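Local atomic coordinates of 3-oxoacyl-[acyl-carrier-protein] reductase (Sinorhizobium meliloti, PDB entry 3U9L), a protein that probably catalyses the NADPH-dependent reduction of 3-oxoacyl-[acyl-carrier-protein], as a dimeric member of the short-chain dehydrogenase/reductase family. Residues V241-D246 with V265-D270; P154-P159 with E225-A230. All blocks are in the same frame, centred on the assembly; numbering follows the deposited sequence.

Interaction 1 (V241-D246 with V265-D270)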
ATOM      1  N   VAL A 241       2.153 -13.885  21.401  1.00 36.55           N
ATOM      2  CA  VAL A 241       2.242 -12.506  21.007  1.00 37.71           C
ATOM      3  C   VAL A 241       3.342 -11.701  21.762  1.00 35.67           C
ATOM      4  O   VAL A 241       3.830 -10.683  21.283  1.00 34.13           O
ATOM      5  CB  VAL A 241       0.843 -11.904  21.147  1.00 38.16           C
ATOM      6  CG1 VAL A 241       0.419 -11.902  22.598  1.00 38.74           C
ATOM      7  CG2 VAL A 241       0.800 -10.528  20.580  1.00 39.52           C
ATOM      8  N   SER A 242       3.738 -12.176  22.938  1.00 35.52           N
ATOM      9  CA  SER A 242       4.806 -11.570  23.703  1.00 36.15           C
ATOM     10  C   SER A 242       6.163 -11.673  22.971  1.00 33.59           C
ATOM     11  O   SER A 242       7.106 -10.982  23.307  1.00 29.57           O
ATOM     12  CB  SER A 242       4.894 -12.219  25.088  1.00 38.06           C
ATOM     13  OG  SER A 242       4.928 -13.641  24.935  1.00 43.35           O
ATOM     14  N   LEU A 243       6.263 -12.560  21.984  1.00 34.40           N
ATOM     15  CA  LEU A 243       7.503 -12.650  21.211  1.00 31.99           C
ATOM     16  C   LEU A 243       7.786 -11.313  20.532  1.00 29.47           C
ATOM     17  O   LEU A 243       8.911 -10.965  20.324  1.00 28.19           O
ATOM     18  CB  LEU A 243       7.343 -13.681  20.103  1.00 33.03           C
ATOM     19  CG  LEU A 243       7.234 -15.118  20.634  1.00 37.88           C
ATOM     20  CD1 LEU A 243       6.789 -16.083  19.520  1.00 35.22           C
ATOM     21  CD2 LEU A 243       8.608 -15.440  21.192  1.00 35.58           C
ATOM     22  N   VAL A 244       6.732 -10.609  20.137  1.00 29.06           N
ATOM     23  CA  VAL A 244       6.877  -9.347  19.451  1.00 27.47           C
ATOM     24  C   VAL A 244       7.413  -8.314  20.437  1.00 28.02           C
ATOM     25  O   VAL A 244       8.360  -7.602  20.122  1.00 26.14           O
ATOM     26  CB  VAL A 244       5.544  -8.877  18.860  1.00 28.57           C
ATOM     27  CG1 VAL A 244       5.668  -7.451  18.291  1.00 27.12           C
ATOM     28  CG2 VAL A 244       5.066  -9.864  17.789  1.00 28.92           C
ATOM     29  N   ALA A 245       6.812  -8.231  21.626  1.00 27.04           N
ATOM     30  CA  ALA A 245       7.265  -7.292  22.638  1.00 25.73           C
ATOM     31  C   ALA A 245       8.739  -7.548  22.951  1.00 26.91           C
ATOM     32  O   ALA A 245       9.540  -6.609  23.106  1.00 27.07           O
ATOM     33  CB  ALA A 245       6.386  -7.379  23.915  1.00 26.88           C
ATOM     34  N   ASP A 246       9.144  -8.807  22.993  1.00 27.22           N
ATOM     35  CA  ASP A 246      10.522  -9.060  23.401  1.00 27.65           C
ATOM     36  C   ASP A 246      11.466  -8.692  22.266  1.00 27.88           C
ATOM     37  O   ASP A 246      12.540  -8.191  22.520  1.00 27.29           O
ATOM     38  CB  ASP A 246      10.725 -10.510  23.833  1.00 30.44           C
ATOM     39  CG  ASP A 246       9.907 -10.864  25.103  1.00 37.58           C
ATOM     40  OD1 ASP A 246       9.897 -10.058  26.117  1.00 34.27           O
ATOM     41  OD2 ASP A 246       9.248 -11.937  25.042  1.00 38.57           O
ATOM     42  N   VAL A 265       8.938 -11.766  13.226  1.00 21.28           N
ATOM     43  CA  VAL A 265       8.416 -12.572  14.328  1.00 22.26           C
ATOM     44  C   VAL A 265       7.168 -13.303  13.858  1.00 22.95           C
ATOM     45  O   VAL A 265       6.062 -12.799  13.997  1.00 22.64           O
ATOM     46  CB  VAL A 265       8.065 -11.693  15.517  1.00 25.98           C
ATOM     47  CG1 VAL A 265       7.622 -12.549  16.740  1.00 25.97           C
ATOM     48  CG2 VAL A 265       9.270 -10.772  15.915  1.00 25.60           C
ATOM     49  N   ASP A 266       7.352 -14.461  13.244  1.00 23.06           N
ATOM     50  CA  ASP A 266       6.270 -15.094  12.475  1.00 24.38           C
ATOM     51  C   ASP A 266       6.290 -16.624  12.697  1.00 24.24           C
ATOM     52  O   ASP A 266       6.861 -17.366  11.916  1.00 23.77           O
ATOM     53  CB  ASP A 266       6.361 -14.752  10.967  1.00 21.55           C
ATOM     54  CG  ASP A 266       5.360 -15.576  10.105  1.00 24.07           C
ATOM     55  OD1 ASP A 266       4.326 -16.098  10.650  1.00 23.60           O
ATOM     56  OD2 ASP A 266       5.599 -15.712   8.888  1.00 22.24           O
ATOM     57  N   PRO A 267       5.703 -17.078  13.800  1.00 26.48           N
ATOM     58  CA  PRO A 267       5.612 -18.527  14.080  1.00 27.16           C
ATOM     59  C   PRO A 267       4.945 -19.376  12.973  1.00 26.86           C
ATOM     60  O   PRO A 267       5.300 -20.553  12.800  1.00 29.73           O
ATOM     61  CB  PRO A 267       4.717 -18.604  15.322  1.00 29.22           C
ATOM     62  CG  PRO A 267       4.672 -17.211  15.906  1.00 31.11           C
ATOM     63  CD  PRO A 267       5.000 -16.238  14.787  1.00 26.80           C
ATOM     64  N   ALA A 268       3.976 -18.830  12.255  1.00 22.93           N
ATOM     65  CA  ALA A 268       3.366 -19.576  11.177  1.00 23.91           C
ATOM     66  C   ALA A 268       4.298 -19.686   9.971  1.00 24.31           C
ATOM     67  O   ALA A 268       3.981 -20.431   9.061  1.00 23.37           O
ATOM     68  CB  ALA A 268       2.087 -18.951  10.764  1.00 24.18           C
ATOM     69  N   GLU A 269       5.401 -18.908   9.940  1.00 21.60           N
ATOM     70  CA  GLU A 269       6.373 -18.982   8.840  1.00 22.23           C
ATOM     71  C   GLU A 269       5.710 -18.832   7.457  1.00 19.62           C
ATOM     72  O   GLU A 269       5.847 -19.690   6.606  1.00 18.41           O
ATOM     73  CB  GLU A 269       7.169 -20.287   8.924  1.00 22.71           C
ATOM     74  CG  GLU A 269       7.966 -20.476  10.263  1.00 25.37           C
ATOM     75  CD  GLU A 269       9.166 -19.503  10.365  1.00 29.13           C
ATOM     76  OE1 GLU A 269       9.495 -18.838   9.342  1.00 28.81           O
ATOM     77  OE2 GLU A 269       9.779 -19.370  11.464  1.00 31.57           O
ATOM     78  N   ASP A 270       4.992 -17.727   7.256  1.00 18.32           N
ATOM     79  CA  ASP A 270       4.370 -17.461   5.978  1.00 20.13           C
ATOM     80  C   ASP A 270       5.360 -16.939   4.870  1.00 18.39           C
ATOM     81  O   ASP A 270       4.916 -16.695   3.752  1.00 18.60           O
ATOM     82  CB  ASP A 270       3.178 -16.492   6.104  1.00 20.69           C
ATOM     83  CG  ASP A 270       3.591 -15.062   6.509  1.00 22.94           C
ATOM     84  OD1 ASP A 270       4.737 -14.583   6.143  1.00 22.66           O
ATOM     85  OD2 ASP A 270       2.762 -14.429   7.243  1.00 23.66           O
TER

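Interaction 2 (P154-P159 with E225-A230)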
ATOM      1  N   PRO A 154      -3.918 -14.697   3.275  1.00 21.04           N
ATOM      2  CA  PRO A 154      -5.292 -15.125   2.917  1.00 20.46           C
ATOM      3  C   PRO A 154      -6.015 -14.055   2.064  1.00 21.29           C
ATOM      4  O   PRO A 154      -5.709 -12.873   2.125  1.00 20.32           O
ATOM      5  CB  PRO A 154      -5.997 -15.251   4.280  1.00 20.41           C
ATOM      6  CG  PRO A 154      -5.192 -14.254   5.218  1.00 20.45           C
ATOM      7  CD  PRO A 154      -3.785 -14.178   4.643  1.00 18.51           C
ATOM      8  N   PRO A 155      -7.006 -14.475   1.279  1.00 19.13           N
ATOM      9  CA  PRO A 155      -7.888 -13.501   0.644  1.00 19.00           C
ATOM     10  C   PRO A 155      -8.824 -12.879   1.700  1.00 18.58           C
ATOM     11  O   PRO A 155      -8.824 -13.337   2.841  1.00 19.08           O
ATOM     12  CB  PRO A 155      -8.704 -14.375  -0.343  1.00 19.04           C
ATOM     13  CG  PRO A 155      -7.961 -15.676  -0.426  1.00 20.08           C
ATOM     14  CD  PRO A 155      -7.283 -15.855   0.871  1.00 19.54           C
ATOM     15  N   TYR A 156      -9.647 -11.915   1.324  1.00 17.11           N
ATOM     16  CA  TYR A 156     -10.720 -11.411   2.199  1.00 17.95           C
ATOM     17  C   TYR A 156     -10.302 -10.450   3.264  1.00 18.71           C
ATOM     18  O   TYR A 156     -11.076 -10.232   4.208  1.00 18.88           O
ATOM     19  CB  TYR A 156     -11.607 -12.540   2.840  1.00 17.65           C
ATOM     20  CG  TYR A 156     -12.722 -13.015   1.919  1.00 18.68           C
ATOM     21  CD1 TYR A 156     -12.531 -13.041   0.547  1.00 18.43           C
ATOM     22  CD2 TYR A 156     -13.948 -13.504   2.422  1.00 19.58           C
ATOM     23  CE1 TYR A 156     -13.543 -13.499  -0.336  1.00 19.69           C
ATOM     24  CE2 TYR A 156     -14.987 -13.977   1.531  1.00 20.30           C
ATOM     25  CZ  TYR A 156     -14.761 -13.955   0.162  1.00 19.47           C
ATOM     26  OH  TYR A 156     -15.688 -14.379  -0.760  1.00 20.23           O
ATOM     27  N   LEU A 157      -9.111  -9.861   3.134  1.00 18.11           N
ATOM     28  CA  LEU A 157      -8.747  -8.740   4.019  1.00 19.03           C
ATOM     29  C   LEU A 157      -8.190  -7.555   3.196  1.00 18.30           C
ATOM     30  O   LEU A 157      -7.387  -6.789   3.709  1.00 18.50           O
ATOM     31  CB  LEU A 157      -7.732  -9.158   5.096  1.00 18.58           C
ATOM     32  CG  LEU A 157      -8.226 -10.127   6.191  1.00 20.68           C
ATOM     33  CD1 LEU A 157      -8.029 -11.539   5.716  1.00 20.19           C
ATOM     34  CD2 LEU A 157      -7.497  -9.865   7.554  1.00 20.50           C
ATOM     35  N   ALA A 158      -8.646  -7.387   1.958  1.00 18.44           N
ATOM     36  CA  ALA A 158      -7.996  -6.421   1.036  1.00 17.33           C
ATOM     37  C   ALA A 158      -7.828  -5.007   1.569  1.00 18.07           C
ATOM     38  O   ALA A 158      -6.747  -4.470   1.501  1.00 17.67           O
ATOM     39  CB  ALA A 158      -8.594  -6.426  -0.372  1.00 17.18           C
ATOM     40  N   PRO A 159      -8.887  -4.387   2.122  1.00 19.55           N
ATOM     41  CA  PRO A 159      -8.651  -2.997   2.556  1.00 18.79           C
ATOM     42  C   PRO A 159      -7.586  -2.871   3.658  1.00 19.06           C
ATOM     43  O   PRO A 159      -6.936  -1.834   3.790  1.00 18.99           O
ATOM     44  CB  PRO A 159     -10.003  -2.573   3.155  1.00 18.91           C
ATOM     45  CG  PRO A 159     -11.015  -3.614   2.682  1.00 19.98           C
ATOM     46  CD  PRO A 159     -10.206  -4.892   2.563  1.00 20.34           C
ATOM     47  N   GLU A 225     -15.585 -18.639   5.716  1.00 21.79           N
ATOM     48  CA  GLU A 225     -15.285 -19.564   6.801  1.00 21.30           C
ATOM     49  C   GLU A 225     -14.152 -20.524   6.484  1.00 20.62           C
ATOM     50  O   GLU A 225     -13.423 -20.942   7.373  1.00 21.05           O
ATOM     51  CB  GLU A 225     -16.526 -20.399   7.139  1.00 22.10           C
ATOM     52  CG  GLU A 225     -17.595 -19.545   7.775  1.00 24.41           C
ATOM     53  CD  GLU A 225     -17.131 -18.895   9.101  1.00 28.35           C
ATOM     54  OE1 GLU A 225     -17.742 -17.859   9.445  1.00 32.99           O
ATOM     55  OE2 GLU A 225     -16.176 -19.401   9.790  1.00 28.13           O
ATOM     56  N   GLU A 226     -14.088 -20.945   5.230  1.00 19.57           N
ATOM     57  CA  GLU A 226     -13.049 -21.818   4.752  1.00 22.07           C
ATOM     58  C   GLU A 226     -11.677 -21.129   4.965  1.00 22.23           C
ATOM     59  O   GLU A 226     -10.707 -21.759   5.401  1.00 21.67           O
ATOM     60  CB  GLU A 226     -13.317 -22.049   3.271  1.00 22.72           C
ATOM     61  CG  GLU A 226     -12.411 -22.996   2.489  1.00 29.41           C
ATOM     62  CD  GLU A 226     -12.902 -23.199   0.999  1.00 30.27           C
ATOM     63  OE1 GLU A 226     -13.849 -22.495   0.593  1.00 29.73           O
ATOM     64  OE2 GLU A 226     -12.357 -24.043   0.216  1.00 33.51           O
ATOM     65  N   ILE A 227     -11.602 -19.836   4.639  1.00 19.89           N
ATOM     66  CA  ILE A 227     -10.351 -19.096   4.859  1.00 20.54           C
ATOM     67  C   ILE A 227     -10.027 -19.001   6.363  1.00 21.24           C
ATOM     68  O   ILE A 227      -8.893 -19.260   6.792  1.00 20.97           O
ATOM     69  CB  ILE A 227     -10.414 -17.664   4.250  1.00 18.06           C
ATOM     70  CG1 ILE A 227     -10.405 -17.730   2.698  1.00 19.36           C
ATOM     71  CG2 ILE A 227      -9.248 -16.825   4.782  1.00 19.41           C
ATOM     72  CD1 ILE A 227     -10.903 -16.468   2.018  1.00 18.70           C
ATOM     73  N   LYS A 228     -11.003 -18.635   7.190  1.00 19.08           N
ATOM     74  CA  LYS A 228     -10.667 -18.472   8.597  1.00 19.14           C
ATOM     75  C   LYS A 228     -10.132 -19.731   9.209  1.00 21.73           C
ATOM     76  O   LYS A 228      -9.232 -19.681  10.032  1.00 21.34           O
ATOM     77  CB  LYS A 228     -11.847 -17.985   9.429  1.00 20.08           C
ATOM     78  CG  LYS A 228     -12.392 -16.633   8.994  1.00 22.78           C
ATOM     79  CD  LYS A 228     -13.775 -16.358   9.653  1.00 24.41           C
ATOM     80  CE  LYS A 228     -14.047 -14.870   9.759  1.00 27.48           C
ATOM     81  NZ  LYS A 228     -15.539 -14.650   9.996  1.00 34.53           N
ATOM     82  N   LYS A 229     -10.720 -20.865   8.831  1.00 20.87           N
ATOM     83  CA  LYS A 229     -10.372 -22.162   9.409  1.00 23.24           C
ATOM     84  C   LYS A 229      -8.998 -22.581   8.855  1.00 22.26           C
ATOM     85  O   LYS A 229      -8.132 -22.967   9.592  1.00 21.18           O
ATOM     86  CB  LYS A 229     -11.485 -23.187   9.018  1.00 23.48           C
ATOM     87  CG  LYS A 229     -11.357 -24.530   9.608  1.00 29.75           C
ATOM     88  CD  LYS A 229     -12.774 -25.224   9.821  1.00 33.60           C
ATOM     89  CE  LYS A 229     -13.090 -26.196   8.685  1.00 35.92           C
ATOM     90  NZ  LYS A 229     -14.066 -27.326   9.013  1.00 33.55           N
ATOM     91  N   ALA A 230      -8.797 -22.461   7.552  1.00 20.96           N
ATOM     92  CA  ALA A 230      -7.533 -22.937   6.985  1.00 23.76           C
ATOM     93  C   ALA A 230      -6.338 -22.133   7.561  1.00 23.13           C
ATOM     94  O   ALA A 230      -5.286 -22.677   7.871  1.00 22.56           O
ATOM     95  CB  ALA A 230      -7.556 -22.826   5.449  1.00 22.27           C
TER

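Interaction 1 (V241-D246 with V265-D270)
V265 meets L243 and V244 where the edge strand 262-265 of the Rossmann-type parallel sheet runs out beside the start of helix 242-252. The contact across the segments is apolar. The CG1 methyl of V265, placed anti to its own backbone N (chi1 -175°), reaches the helix between two neighbours: it lies 3.6 Å from L243 CB and 3.9 Å from V244 CG2. A second, looser touch joins the branch end L243 CD1 to the ring atom P267 CG at 4.3 Å. V244, V265 and P267 all also rest on F193, and V244 packs on F17 of helix 16-27, the helix that starts in the glycine-rich TGxxxGxG segment, so the small apolar patch continues inward from the exposed L243.

Residues 265-270 are tied together by their own hydrogen bonds. D266 to E269 form a type I beta turn, closed by E269 N to D266 O at 2.9 Å. D270 adds a tie to the same aspartate and has its own carboxylate held by S147 OG and A272 N, while R289 of the second subunit bonds to A268 O. The turn lies between strand 262-265 and helix 272-289. D270 N donates to D266 OD2 at 2.7 Å, on the syn side and 23° out of the carboxylate plane.

Interaction 2 (P154-P159 with E225-A230)
P154 and I227 bring their CA atoms to 6.7 Å, where the loop leading into helix 158-179 passes alongside helix 223-233. In this short-chain dehydrogenase/reductase fold helix 158-179 bears the family's YxxxK motif, while helix 223-233 belongs to the insertion after strand 183-190 that in relatives commonly covers the substrate pocket. The loop is extended through P154 and P155, bends at Y156, whose phi is positive (79°), and ends at L157, the N-cap of the helix. No hydrogen bond joins the two segments.

One side chain, I227, supplies the whole helical side of the contact, and its two branches divide the work. CG2, anti to the backbone N, lies 3.6 Å from P154 CB. The longer branch carries CD1 into the corner between the next two residues. There it packs against the P155 ring, 3.8 Å from P155 CB, with the two side chains slanting past one another. The same methyl sits over a face of the Y156 ring in a CH-pi contact, the isoleucine running roughly at a right angle to the tyrosine.

The far end of that ring is anchored by a hydrogen bond between Y156 OH and N220 ND2. The second subunit grips the loop backbone: its E177 accepts from Y156 N, and its Q173 donates to P154 O. P154 also touches F231 and Y156 touches L223, both on helix 223-233, so further side chains of that helix flank I227. I227 CD1 stands 4.2 Å from the centroid of the Y156 ring, 24° off its normal and displaced toward the rim.

Both contacts are apolar across their segments, and neither pair of segments is joined by a hydrogen bond. The two contacts do not touch; their centres lie about 20 Å apart. Interaction 2 is the more buried: a single isoleucine fills the angle of a proline-tyrosine loop. Interaction 1 is only partly covered, with the side chain of L243 exposed, and it lies nearer the centre of the chain, at the edge of the sheet. The helices involved, 223-233 and 242-252, are consecutive, so the chain passes from the insertion back to the Rossmann core between them. Both loops are also hydrogen-bonded through backbone atoms to side chains of the second subunit.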